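Local structure of putative NADP oxidoreductase BF3122 (Bacteroides fragilis, 3D1L) at residues E9-V14 and Y68-I73; I36-S41 and E55-T60; K92-L97 and V114-V119; Y121-F126 and P138-A143. The protein is a putative NADP oxidoreductase that probably binds a dinucleotide cofactor in its Rossmann-type domain, its substrate and reaction being unknown. One frame throughout, in Å; residues are numbered along the deposited sequence.

Contact 1 (E9-V14 and Y68-I73)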
# COMPACT_ATOMS: atom_id res chain seq x y z
N GLU B 9 7.14 22.65 -27.62
CA GLU B 9 5.86 21.93 -27.70
C GLU B 9 5.49 21.59 -29.15
O GLU B 9 4.58 20.79 -29.38
CB GLU B 9 4.73 22.74 -27.04
CG GLU B 9 4.51 22.49 -25.54
CD GLU B 9 5.57 23.15 -24.66
OE1 GLU B 9 6.77 22.94 -24.91
OE2 GLU B 9 5.21 23.88 -23.69
N ASP B 10 6.19 22.21 -30.11
CA ASP B 10 5.99 21.89 -31.53
C ASP B 10 6.72 20.62 -32.01
O ASP B 10 6.59 20.25 -33.16
CB ASP B 10 6.35 23.07 -32.43
CG ASP B 10 5.53 24.35 -32.11
OD1 ASP B 10 4.40 24.26 -31.55
OD2 ASP B 10 6.03 25.44 -32.43
N THR B 11 7.48 19.96 -31.13
CA THR B 11 8.21 18.72 -31.44
C THR B 11 7.23 17.61 -31.78
O THR B 11 6.39 17.26 -30.94
CB THR B 11 9.01 18.28 -30.21
OG1 THR B 11 9.88 19.34 -29.81
CG2 THR B 11 9.84 17.02 -30.47
N PRO B 12 7.29 17.06 -33.02
CA PRO B 12 6.40 15.91 -33.27
C PRO B 12 6.98 14.65 -32.65
O PRO B 12 8.15 14.32 -32.87
CB PRO B 12 6.35 15.81 -34.81
CG PRO B 12 7.62 16.45 -35.30
CD PRO B 12 8.06 17.45 -34.23
N ILE B 13 6.16 13.96 -31.89
CA ILE B 13 6.59 12.80 -31.12
C ILE B 13 5.85 11.54 -31.59
O ILE B 13 4.64 11.58 -31.79
CB ILE B 13 6.33 13.03 -29.59
CG1 ILE B 13 7.02 14.33 -29.12
CG2 ILE B 13 6.74 11.80 -28.79
CD1 ILE B 13 6.69 14.75 -27.71
N VAL B 14 6.58 10.43 -31.75
CA VAL B 14 5.98 9.08 -31.96
C VAL B 14 6.25 8.17 -30.75
O VAL B 14 7.36 8.18 -30.17
CB VAL B 14 6.51 8.45 -33.27
CG1 VAL B 14 6.06 6.98 -33.44
CG2 VAL B 14 6.08 9.30 -34.49
N TYR B 68 8.58 10.93 -39.96
CA TYR B 68 8.86 12.37 -40.09
C TYR B 68 9.00 13.12 -38.75
O TYR B 68 9.25 14.33 -38.74
CB TYR B 68 7.85 13.07 -41.03
CG TYR B 68 7.67 12.36 -42.35
CD1 TYR B 68 8.73 12.27 -43.27
CD2 TYR B 68 6.46 11.76 -42.67
CE1 TYR B 68 8.56 11.60 -44.49
CE2 TYR B 68 6.29 11.10 -43.86
CZ TYR B 68 7.33 11.02 -44.77
OH TYR B 68 7.12 10.33 -45.96
N ALA B 69 8.89 12.38 -37.64
CA ALA B 69 8.94 12.92 -36.30
C ALA B 69 10.37 13.17 -35.83
O ALA B 69 11.34 12.58 -36.35
CB ALA B 69 8.20 11.99 -35.32
N LYS B 70 10.48 14.00 -34.80
CA LYS B 70 11.75 14.40 -34.20
C LYS B 70 12.13 13.49 -33.04
O LYS B 70 13.31 13.27 -32.76
CB LYS B 70 11.63 15.87 -33.74
CG LYS B 70 12.74 16.41 -32.88
CD LYS B 70 14.09 16.50 -33.56
CE LYS B 70 15.16 16.65 -32.47
NZ LYS B 70 16.57 16.72 -32.94
N LEU B 71 11.13 12.96 -32.35
CA LEU B 71 11.37 12.14 -31.18
C LEU B 71 10.54 10.87 -31.22
O LEU B 71 9.32 10.92 -31.39
CB LEU B 71 11.10 12.94 -29.90
CG LEU B 71 11.33 12.19 -28.57
CD1 LEU B 71 12.82 11.89 -28.40
CD2 LEU B 71 10.82 12.99 -27.37
N TYR B 72 11.23 9.74 -31.06
CA TYR B 72 10.63 8.44 -30.99
C TYR B 72 10.86 7.85 -29.60
O TYR B 72 12.00 7.59 -29.20
CB TYR B 72 11.24 7.55 -32.07
CG TYR B 72 10.86 8.01 -33.47
CD1 TYR B 72 9.74 7.46 -34.11
CD2 TYR B 72 11.59 8.99 -34.15
CE1 TYR B 72 9.36 7.86 -35.38
CE2 TYR B 72 11.22 9.40 -35.44
CZ TYR B 72 10.10 8.83 -36.03
OH TYR B 72 9.70 9.19 -37.26
N ILE B 73 9.76 7.68 -28.86
CA ILE B 73 9.83 7.16 -27.49
C ILE B 73 9.48 5.69 -27.50
O ILE B 73 8.34 5.31 -27.81
CB ILE B 73 8.90 7.91 -26.52
CG1 ILE B 73 9.21 9.43 -26.54
CG2 ILE B 73 9.05 7.29 -25.08
CD1 ILE B 73 8.24 10.27 -25.75
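Val14 and Tyr72 form a bridged pair of a parallel ladder, the valine branches running alongside the tyrosine ring. Followed outward, Val14 CB lies 3.5 Å from Tyr72 CD1, oblique to the ring. CG1, anti to the backbone N (chi1 173°), stays beside that same ring carbon at 3.8 Å, whereas CG2 turns to Ala69, reaching its CB at 3.5 Å, and still touches Tyr72 CE1. The far end of the ring is tethered: Tyr72 OH hydrogen-bonds the backbone O of Asn66, and Ala69 N adds a weak bond to it. On the face shared by Ile13 and Leu71, Ile13 CG2 meets Ile73 CD1 at 3.7 Å. The ladder itself rests on Val14 N to Leu71 O and Ile73 N to Val14 O, each 2.8 Å. At its start Pro12 O is gripped twice, by Lys70 N at 3.0 Å and more weakly by Leu71 N. The short strand axes run 28° from parallel. Strands 12-16 and 71-74 are neighbours in space, yet strands 35-40 and 57-59 come between them in sequence; this 3-2-1-4 order, the chain crossing back to the other side of the first strand, marks the topological switch point of a Rossmann fold.

Contact 2 (I36-S41 and E55-T60)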
# COMPACT_ATOMS: atom_id res chain seq x y z
N ILE B 36 1.67 14.52 -30.27
CA ILE B 36 1.89 13.10 -30.44
C ILE B 36 1.25 12.73 -31.77
O ILE B 36 0.03 12.74 -31.89
CB ILE B 36 1.32 12.29 -29.24
CG1 ILE B 36 2.12 12.65 -27.97
CG2 ILE B 36 1.44 10.81 -29.49
CD1 ILE B 36 1.27 13.05 -26.86
N VAL B 37 2.07 12.42 -32.78
CA VAL B 37 1.51 12.24 -34.11
C VAL B 37 0.88 10.86 -34.29
O VAL B 37 -0.16 10.75 -34.96
CB VAL B 37 2.51 12.61 -35.26
CG1 VAL B 37 3.02 14.04 -35.06
CG2 VAL B 37 3.66 11.65 -35.31
N GLN B 38 1.50 9.84 -33.69
CA GLN B 38 0.93 8.50 -33.71
C GLN B 38 1.55 7.58 -32.68
O GLN B 38 2.62 7.84 -32.13
CB GLN B 38 1.00 7.84 -35.09
CG GLN B 38 2.35 7.37 -35.45
CD GLN B 38 2.39 6.28 -36.47
OE1 GLN B 38 3.43 5.67 -36.63
NE2 GLN B 38 1.31 6.03 -37.20
N VAL B 39 0.83 6.50 -32.44
CA VAL B 39 1.18 5.52 -31.45
C VAL B 39 1.29 4.20 -32.20
O VAL B 39 0.41 3.87 -32.99
CB VAL B 39 0.03 5.42 -30.39
CG1 VAL B 39 0.19 4.21 -29.45
CG2 VAL B 39 -0.10 6.74 -29.61
N TYR B 40 2.35 3.45 -31.91
CA TYR B 40 2.48 2.08 -32.36
C TYR B 40 2.32 1.13 -31.16
O TYR B 40 2.83 1.40 -30.06
CB TYR B 40 3.85 1.83 -33.02
CG TYR B 40 4.17 0.37 -33.06
CD1 TYR B 40 3.77 -0.43 -34.14
CD2 TYR B 40 4.82 -0.25 -31.98
CE1 TYR B 40 4.03 -1.78 -34.16
CE2 TYR B 40 5.07 -1.62 -31.98
CZ TYR B 40 4.67 -2.37 -33.08
OH TYR B 40 4.93 -3.71 -33.10
N SER B 41 1.61 0.02 -31.37
CA SER B 41 1.58 -1.05 -30.38
C SER B 41 1.44 -2.35 -31.11
O SER B 41 0.94 -2.35 -32.24
CB SER B 41 0.41 -0.88 -29.42
OG SER B 41 0.41 -1.86 -28.41
N GLU B 55 -5.27 12.17 -29.09
CA GLU B 55 -5.67 12.57 -30.44
C GLU B 55 -4.64 12.26 -31.51
O GLU B 55 -4.30 13.14 -32.29
CB GLU B 55 -6.05 14.08 -30.47
CG GLU B 55 -7.27 14.36 -29.61
CD GLU B 55 -7.61 15.82 -29.53
OE1 GLU B 55 -7.00 16.55 -28.71
OE2 GLU B 55 -8.53 16.24 -30.28
N ALA B 56 -4.19 11.01 -31.55
CA ALA B 56 -3.09 10.57 -32.44
C ALA B 56 -3.57 9.52 -33.41
O ALA B 56 -4.57 8.86 -33.14
CB ALA B 56 -1.96 9.94 -31.60
N GLU B 57 -2.83 9.34 -34.51
CA GLU B 57 -2.99 8.18 -35.40
C GLU B 57 -2.41 6.97 -34.70
O GLU B 57 -1.69 7.12 -33.73
CB GLU B 57 -2.22 8.38 -36.72
CG GLU B 57 -2.65 9.56 -37.56
CD GLU B 57 -2.06 9.51 -38.97
OE1 GLU B 57 -0.95 8.94 -39.17
OE2 GLU B 57 -2.71 10.04 -39.90
N TYR B 58 -2.74 5.76 -35.16
CA TYR B 58 -2.05 4.59 -34.63
C TYR B 58 -1.76 3.55 -35.68
O TYR B 58 -2.41 3.50 -36.73
CB TYR B 58 -2.79 3.96 -33.43
CG TYR B 58 -4.00 3.13 -33.80
CD1 TYR B 58 -3.88 1.77 -34.12
CD2 TYR B 58 -5.26 3.70 -33.82
CE1 TYR B 58 -4.97 1.02 -34.44
CE2 TYR B 58 -6.39 2.95 -34.15
CZ TYR B 58 -6.24 1.61 -34.46
OH TYR B 58 -7.35 0.87 -34.78
N THR B 59 -0.79 2.70 -35.39
CA THR B 59 -0.56 1.55 -36.25
C THR B 59 -0.14 0.36 -35.38
O THR B 59 0.32 0.55 -34.24
CB THR B 59 0.51 1.86 -37.35
OG1 THR B 59 0.59 0.75 -38.26
CG2 THR B 59 1.89 2.06 -36.70
N THR B 60 -0.31 -0.86 -35.90
CA THR B 60 0.26 -2.05 -35.27
C THR B 60 1.33 -2.65 -36.19
O THR B 60 1.77 -3.78 -35.99
CB THR B 60 -0.79 -3.15 -35.00
OG1 THR B 60 -1.39 -3.52 -36.24
CG2 THR B 60 -1.86 -2.67 -34.06
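This is a parallel strand pairing at the outer edge of the Rossmann-type sheet, where strand 57-59 is laid against strand 35-40. Three bridges define the register, Gln38 with Glu57, Val39 with Tyr58 and Tyr40 with Thr59, and the short axes diverge by 24°. Four backbone bonds alternate along it: Glu57 N to Val37 O, Val39 N to Glu57 O, Thr59 N to Val39 O (2.9 Å) and Ser41 N to Thr59 O (3.2 Å). Ala56 CB plugs the start, 3.4 Å from Ile36 O and 4.1 Å from Ile36 CG2. On the face of Gln38 and Tyr40, Gln38 CG sits between its backbone N and carbonyl carbon (chi1 75°), and the extended amide beyond crosses Thr59, OE1 lying 3.9 Å from CG2. That OE1 is satisfied by Asn66 N. The ring of Tyr40 meets the end of the edge strand obliquely, its CE1 3.5 Å from Thr60 C, while Thr59 OG1 is held by Glu64. Helix 44-53 links the two strands as a beta-alpha-beta crossover and touches Ser41 and Tyr58; Ile36 meets helix 20-31, and strand 12-16 pairs with the other edge of strand 35-40.

Contact 3 (K92-L97 and V114-V119)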
# COMPACT_ATOMS: atom_id res chain seq x y z
N LYS B 92 14.33 7.35 -41.17
CA LYS B 92 14.04 8.50 -40.30
C LYS B 92 14.93 9.67 -40.64
O LYS B 92 15.93 9.52 -41.35
CB LYS B 92 14.22 8.16 -38.81
CG LYS B 92 13.61 6.87 -38.37
CD LYS B 92 12.10 6.88 -38.41
CE LYS B 92 11.63 5.44 -38.49
NZ LYS B 92 10.35 5.27 -37.82
N ARG B 93 14.58 10.84 -40.13
CA ARG B 93 15.42 12.02 -40.30
C ARG B 93 16.72 11.80 -39.54
O ARG B 93 16.73 11.17 -38.47
CB ARG B 93 14.70 13.27 -39.76
CG ARG B 93 13.35 13.54 -40.42
CD ARG B 93 12.45 14.36 -39.50
NE ARG B 93 13.06 15.64 -39.10
CZ ARG B 93 12.57 16.44 -38.16
NH1 ARG B 93 11.45 16.12 -37.52
NH2 ARG B 93 13.18 17.59 -37.87
N GLU B 94 17.81 12.31 -40.10
CA GLU B 94 19.11 12.28 -39.46
C GLU B 94 19.06 12.83 -38.03
O GLU B 94 19.63 12.24 -37.11
CB GLU B 94 20.09 13.09 -40.30
CG GLU B 94 21.31 12.32 -40.73
CD GLU B 94 22.48 12.44 -39.76
OE1 GLU B 94 23.37 11.56 -39.82
OE2 GLU B 94 22.53 13.40 -38.94
N GLU B 95 18.37 13.95 -37.83
CA GLU B 95 18.27 14.57 -36.49
C GLU B 95 17.22 13.97 -35.54
O GLU B 95 17.09 14.44 -34.42
CB GLU B 95 17.99 16.07 -36.62
CG GLU B 95 16.59 16.35 -37.13
CD GLU B 95 16.32 17.82 -37.34
OE1 GLU B 95 16.23 18.22 -38.52
OE2 GLU B 95 16.19 18.57 -36.33
N ALA B 96 16.44 12.99 -36.00
CA ALA B 96 15.47 12.33 -35.10
C ALA B 96 16.18 11.72 -33.89
O ALA B 96 17.29 11.20 -34.02
CB ALA B 96 14.67 11.28 -35.83
N LEU B 97 15.56 11.82 -32.73
CA LEU B 97 16.14 11.25 -31.52
C LEU B 97 15.39 9.97 -31.15
O LEU B 97 14.16 9.99 -31.01
CB LEU B 97 16.09 12.34 -30.43
CG LEU B 97 16.70 12.29 -29.03
CD1 LEU B 97 17.99 11.50 -28.98
CD2 LEU B 97 16.92 13.72 -28.46
N VAL B 114 21.72 4.53 -34.79
CA VAL B 114 21.25 5.88 -35.11
C VAL B 114 22.20 6.95 -34.62
O VAL B 114 22.91 6.76 -33.63
CB VAL B 114 19.83 6.20 -34.53
CG1 VAL B 114 18.74 5.57 -35.40
CG2 VAL B 114 19.72 5.78 -33.08
N PRO B 115 22.27 8.08 -35.33
CA PRO B 115 23.14 9.15 -34.86
C PRO B 115 22.72 9.86 -33.56
O PRO B 115 23.58 10.37 -32.88
CB PRO B 115 23.18 10.13 -36.04
CG PRO B 115 21.97 9.80 -36.86
CD PRO B 115 21.66 8.37 -36.65
N HIS B 116 21.42 9.93 -33.25
CA HIS B 116 20.96 10.62 -32.06
C HIS B 116 20.04 9.68 -31.27
O HIS B 116 19.08 9.09 -31.82
CB HIS B 116 20.28 11.96 -32.40
CG HIS B 116 21.10 12.84 -33.29
ND1 HIS B 116 21.97 13.79 -32.79
CD2 HIS B 116 21.22 12.88 -34.64
CE1 HIS B 116 22.58 14.39 -33.80
NE2 HIS B 116 22.13 13.87 -34.93
N TYR B 117 20.36 9.52 -29.99
CA TYR B 117 19.72 8.50 -29.17
C TYR B 117 19.93 8.81 -27.68
O TYR B 117 20.77 9.65 -27.34
CB TYR B 117 20.23 7.11 -29.53
CG TYR B 117 21.71 6.90 -29.32
CD1 TYR B 117 22.22 6.55 -28.07
CD2 TYR B 117 22.60 7.02 -30.39
CE1 TYR B 117 23.58 6.35 -27.87
CE2 TYR B 117 23.98 6.81 -30.22
CZ TYR B 117 24.46 6.48 -28.95
OH TYR B 117 25.80 6.27 -28.75
N GLY B 118 19.19 8.14 -26.82
CA GLY B 118 19.24 8.44 -25.40
C GLY B 118 18.25 7.62 -24.61
O GLY B 118 17.61 6.72 -25.14
N VAL B 119 18.16 7.93 -23.32
CA VAL B 119 17.26 7.25 -22.40
C VAL B 119 16.45 8.35 -21.75
O VAL B 119 16.99 9.38 -21.36
CB VAL B 119 18.04 6.45 -21.33
CG1 VAL B 119 17.09 5.78 -20.33
CG2 VAL B 119 18.92 5.40 -22.00
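Residues 94-97 and 115-118 run in nearly the same direction, 4° apart end to end, but no hydrogen bond joins the two segments; the closest CA atoms are those of Leu97 and His116, at 4.9 Å. His116 is the central side chain, touching Glu94, Glu95, Ala96 and Leu97. Its ring CG lies anti to the carbonyl carbon (chi1 -52°), and the ring's CD2 comes to 3.0 Å from Glu94 O, which lies at the ring edge near its plane. Further back, His116 CB packs 3.5 Å from Ala96 O. The Glu94 carboxylate stands across the imidazole, the planes 88° apart; Glu94 OE2 stays 4.1 Å from His116 NE2, too far for a bond, and OE1 leans instead on Pro115 CG at 3.7 Å. On the ring's other nitrogen, ND1 is bonded to Asp148 OD2, so two carboxylates near one imidazole may favour its protonated form. The contact marks the entry of two adjacent parallel strands, 97-100 and 117-122, in the Rossmann-type sheet: the next residue, Met98, is backbone-bonded with His116 and Gly118. Before the first strand the chain makes a type I beta turn from Arg93 to Ala96, closed by Ala96 N to Arg93 O and accompanied by a salt bridge of Arg93 NH2 with Glu95 OE1 at 3.2 Å. Leu97 then sends CD1 against the opposing backbone, just 3.2 Å from Tyr117 N, a tight approach. The same leucine also touches Asp148, Phe151 and Leu152 of helix 146-157.

Contact 4 (Y121-F126 and P138-A143). With MPR (2-mercapto-propion aldehyde), chain E.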
# COMPACT_ATOMS: atom_id res chain seq x y z
N TYR B 121 13.85 8.32 -18.91
CA TYR B 121 13.34 7.38 -17.88
C TYR B 121 12.55 8.05 -16.72
O TYR B 121 13.16 8.55 -15.80
CB TYR B 121 14.50 6.57 -17.30
CG TYR B 121 14.14 5.60 -16.18
CD1 TYR B 121 13.14 4.61 -16.34
CD2 TYR B 121 14.88 5.59 -14.99
CE1 TYR B 121 12.84 3.72 -15.32
CE2 TYR B 121 14.61 4.69 -13.97
CZ TYR B 121 13.60 3.76 -14.13
OH TYR B 121 13.38 2.89 -13.10
N PRO B 122 11.22 8.08 -16.80
CA PRO B 122 10.47 8.54 -15.63
C PRO B 122 10.22 7.38 -14.67
O PRO B 122 9.61 6.40 -15.05
CB PRO B 122 9.15 9.04 -16.23
CG PRO B 122 8.95 8.23 -17.50
CD PRO B 122 10.34 7.77 -17.95
N MSE B 123 10.73 7.49 -13.44
CA MSE B 123 10.72 6.38 -12.47
C MSE B 123 9.54 6.58 -11.54
O MSE B 123 9.51 7.48 -10.71
CB MSE B 123 12.03 6.38 -11.66
CG MSE B 123 12.27 5.12 -10.85
SE MSE B 123 13.96 5.20 -9.88
CE MSE B 123 13.52 6.73 -8.77
N GLN B 124 8.54 5.74 -11.71
CA GLN B 124 7.31 5.81 -10.94
C GLN B 124 6.56 4.55 -11.28
O GLN B 124 6.79 3.95 -12.32
CB GLN B 124 6.49 7.06 -11.34
CG GLN B 124 5.25 7.39 -10.47
CD GLN B 124 5.53 7.29 -8.98
OE1 GLN B 124 5.67 6.19 -8.44
NE2 GLN B 124 5.62 8.43 -8.31
N THR B 125 5.67 4.14 -10.39
CA THR B 125 4.79 3.03 -10.66
C THR B 125 3.64 3.58 -11.52
O THR B 125 3.01 4.60 -11.18
CB THR B 125 4.37 2.35 -9.35
OG1 THR B 125 3.46 1.29 -9.60
CG2 THR B 125 3.75 3.34 -8.37
N PHE B 126 3.39 2.95 -12.67
CA PHE B 126 2.36 3.47 -13.61
C PHE B 126 1.30 2.43 -13.86
O PHE B 126 1.60 1.25 -13.91
CB PHE B 126 2.98 3.82 -14.97
CG PHE B 126 3.91 5.00 -14.94
CD1 PHE B 126 3.42 6.30 -14.75
CD2 PHE B 126 5.27 4.82 -15.12
CE1 PHE B 126 4.26 7.37 -14.75
CE2 PHE B 126 6.12 5.90 -15.11
CZ PHE B 126 5.62 7.17 -14.94
N PRO B 138 10.68 11.59 -10.47
CA PRO B 138 12.09 11.61 -10.89
C PRO B 138 12.23 11.16 -12.36
O PRO B 138 11.82 10.04 -12.73
CB PRO B 138 12.76 10.60 -9.96
CG PRO B 138 11.82 10.43 -8.80
CD PRO B 138 10.45 10.72 -9.30
N PHE B 139 12.79 12.03 -13.20
CA PHE B 139 12.95 11.76 -14.62
C PHE B 139 14.46 11.72 -14.91
O PHE B 139 15.11 12.75 -14.83
CB PHE B 139 12.36 12.94 -15.38
CG PHE B 139 11.43 12.57 -16.48
CD1 PHE B 139 11.88 11.91 -17.61
CD2 PHE B 139 10.11 12.96 -16.41
CE1 PHE B 139 11.00 11.62 -18.63
CE2 PHE B 139 9.23 12.69 -17.43
CZ PHE B 139 9.66 12.03 -18.54
N PHE B 140 15.01 10.56 -15.26
CA PHE B 140 16.44 10.42 -15.55
C PHE B 140 16.75 10.40 -17.03
O PHE B 140 16.07 9.69 -17.81
CB PHE B 140 17.00 9.20 -14.86
CG PHE B 140 16.67 9.16 -13.41
CD1 PHE B 140 17.49 9.82 -12.49
CD2 PHE B 140 15.51 8.54 -12.96
CE1 PHE B 140 17.18 9.82 -11.15
CE2 PHE B 140 15.20 8.55 -11.63
CZ PHE B 140 16.04 9.18 -10.72
N ILE B 141 17.76 11.19 -17.41
CA ILE B 141 18.07 11.49 -18.82
C ILE B 141 19.51 11.14 -19.10
O ILE B 141 20.41 11.48 -18.33
CB ILE B 141 17.87 13.00 -19.16
CG1 ILE B 141 16.42 13.47 -18.95
CG2 ILE B 141 18.38 13.35 -20.61
CD1 ILE B 141 15.36 12.59 -19.42
N GLU B 142 19.70 10.44 -20.21
CA GLU B 142 21.01 10.18 -20.79
C GLU B 142 20.81 10.40 -22.30
O GLU B 142 19.71 10.15 -22.81
CB GLU B 142 21.41 8.73 -20.49
CG GLU B 142 22.89 8.50 -20.28
CD GLU B 142 23.22 7.02 -20.16
OE1 GLU B 142 22.27 6.21 -20.10
OE2 GLU B 142 24.42 6.65 -20.12
N ALA B 143 21.83 10.91 -23.00
CA ALA B 143 21.78 11.01 -24.46
C ALA B 143 23.17 10.94 -25.10
O ALA B 143 24.18 11.12 -24.43
CB ALA B 143 21.05 12.27 -24.91
C1 MPR E . 10.18 -0.55 -11.53
O MPR E . 9.98 -1.78 -11.75
C2 MPR E . 9.71 0.25 -10.35
C3 MPR E . 9.63 1.76 -10.52
S3 MPR E . 8.37 2.50 -9.43
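Tyr121 and Phe140 are a hydrogen-bonded antiparallel pair, where the parallel strands of the Rossmann-type sheet give way to strand 139-143, which runs the opposite way, as does 163-165 beyond it. Each satisfies the other: Tyr121 N donates to Phe140 O and Phe140 N to Tyr121 O, both at 2.8 Å. One step on, Pro122 has no N-H to give and faces Phe139 as the non-hydrogen-bonded pair. Met123 N then reaches Pro138 O at 2.9 Å, almost straight (176°). The selenomethionine side chain of Met123 makes a Met-aromatic contact, SE lying oblique to the Phe140 ring and CE at its edge.

Past the ladder, Gln124 OE1 accepts the N-H of the next residue, Thr125, at 2.8 Å (OE1 to N), on a lone pair. Gln124 NE2 is satisfied by Pro208 O of the second subunit, and Thr125 OG1 by Lys216 NZ of that same subunit. These two residues also line the pocket of the bound mercaptopropionaldehyde, whose S3 lies 3.3 Å from Thr125 N; His175, Ala178, Val179, Cys182 and Asn183 complete it. On the opposite face of the strands from Tyr121, Pro122 CB stands over the centre of the Phe139 ring in a CH-pi contact, 3.8 Å from its centroid and 10° off the normal.

All four contacts belong to one mixed sheet. Across it, contact 2 joins strands 57-59 and 35-40 at one edge, contact 1 joins 12-16 and 71-74, contact 3 lies where 97-100 and 117-122 begin, and contact 4 adds the antiparallel strand 139-143. Along the chain contact 2 falls between the two halves of contact 1, with contacts 3 and 4 following. Centres of contacts 1 and 2 are 12 Å apart, linked by Ile13 O and Val37 N; those of contacts 1 and 3 are 11 Å apart. Contact 4, about 22 Å from contact 2 between centres, shares strand 117-122 with contact 3, carrying the probable nucleotide-binding sheet toward the ligand pocket and the second subunit.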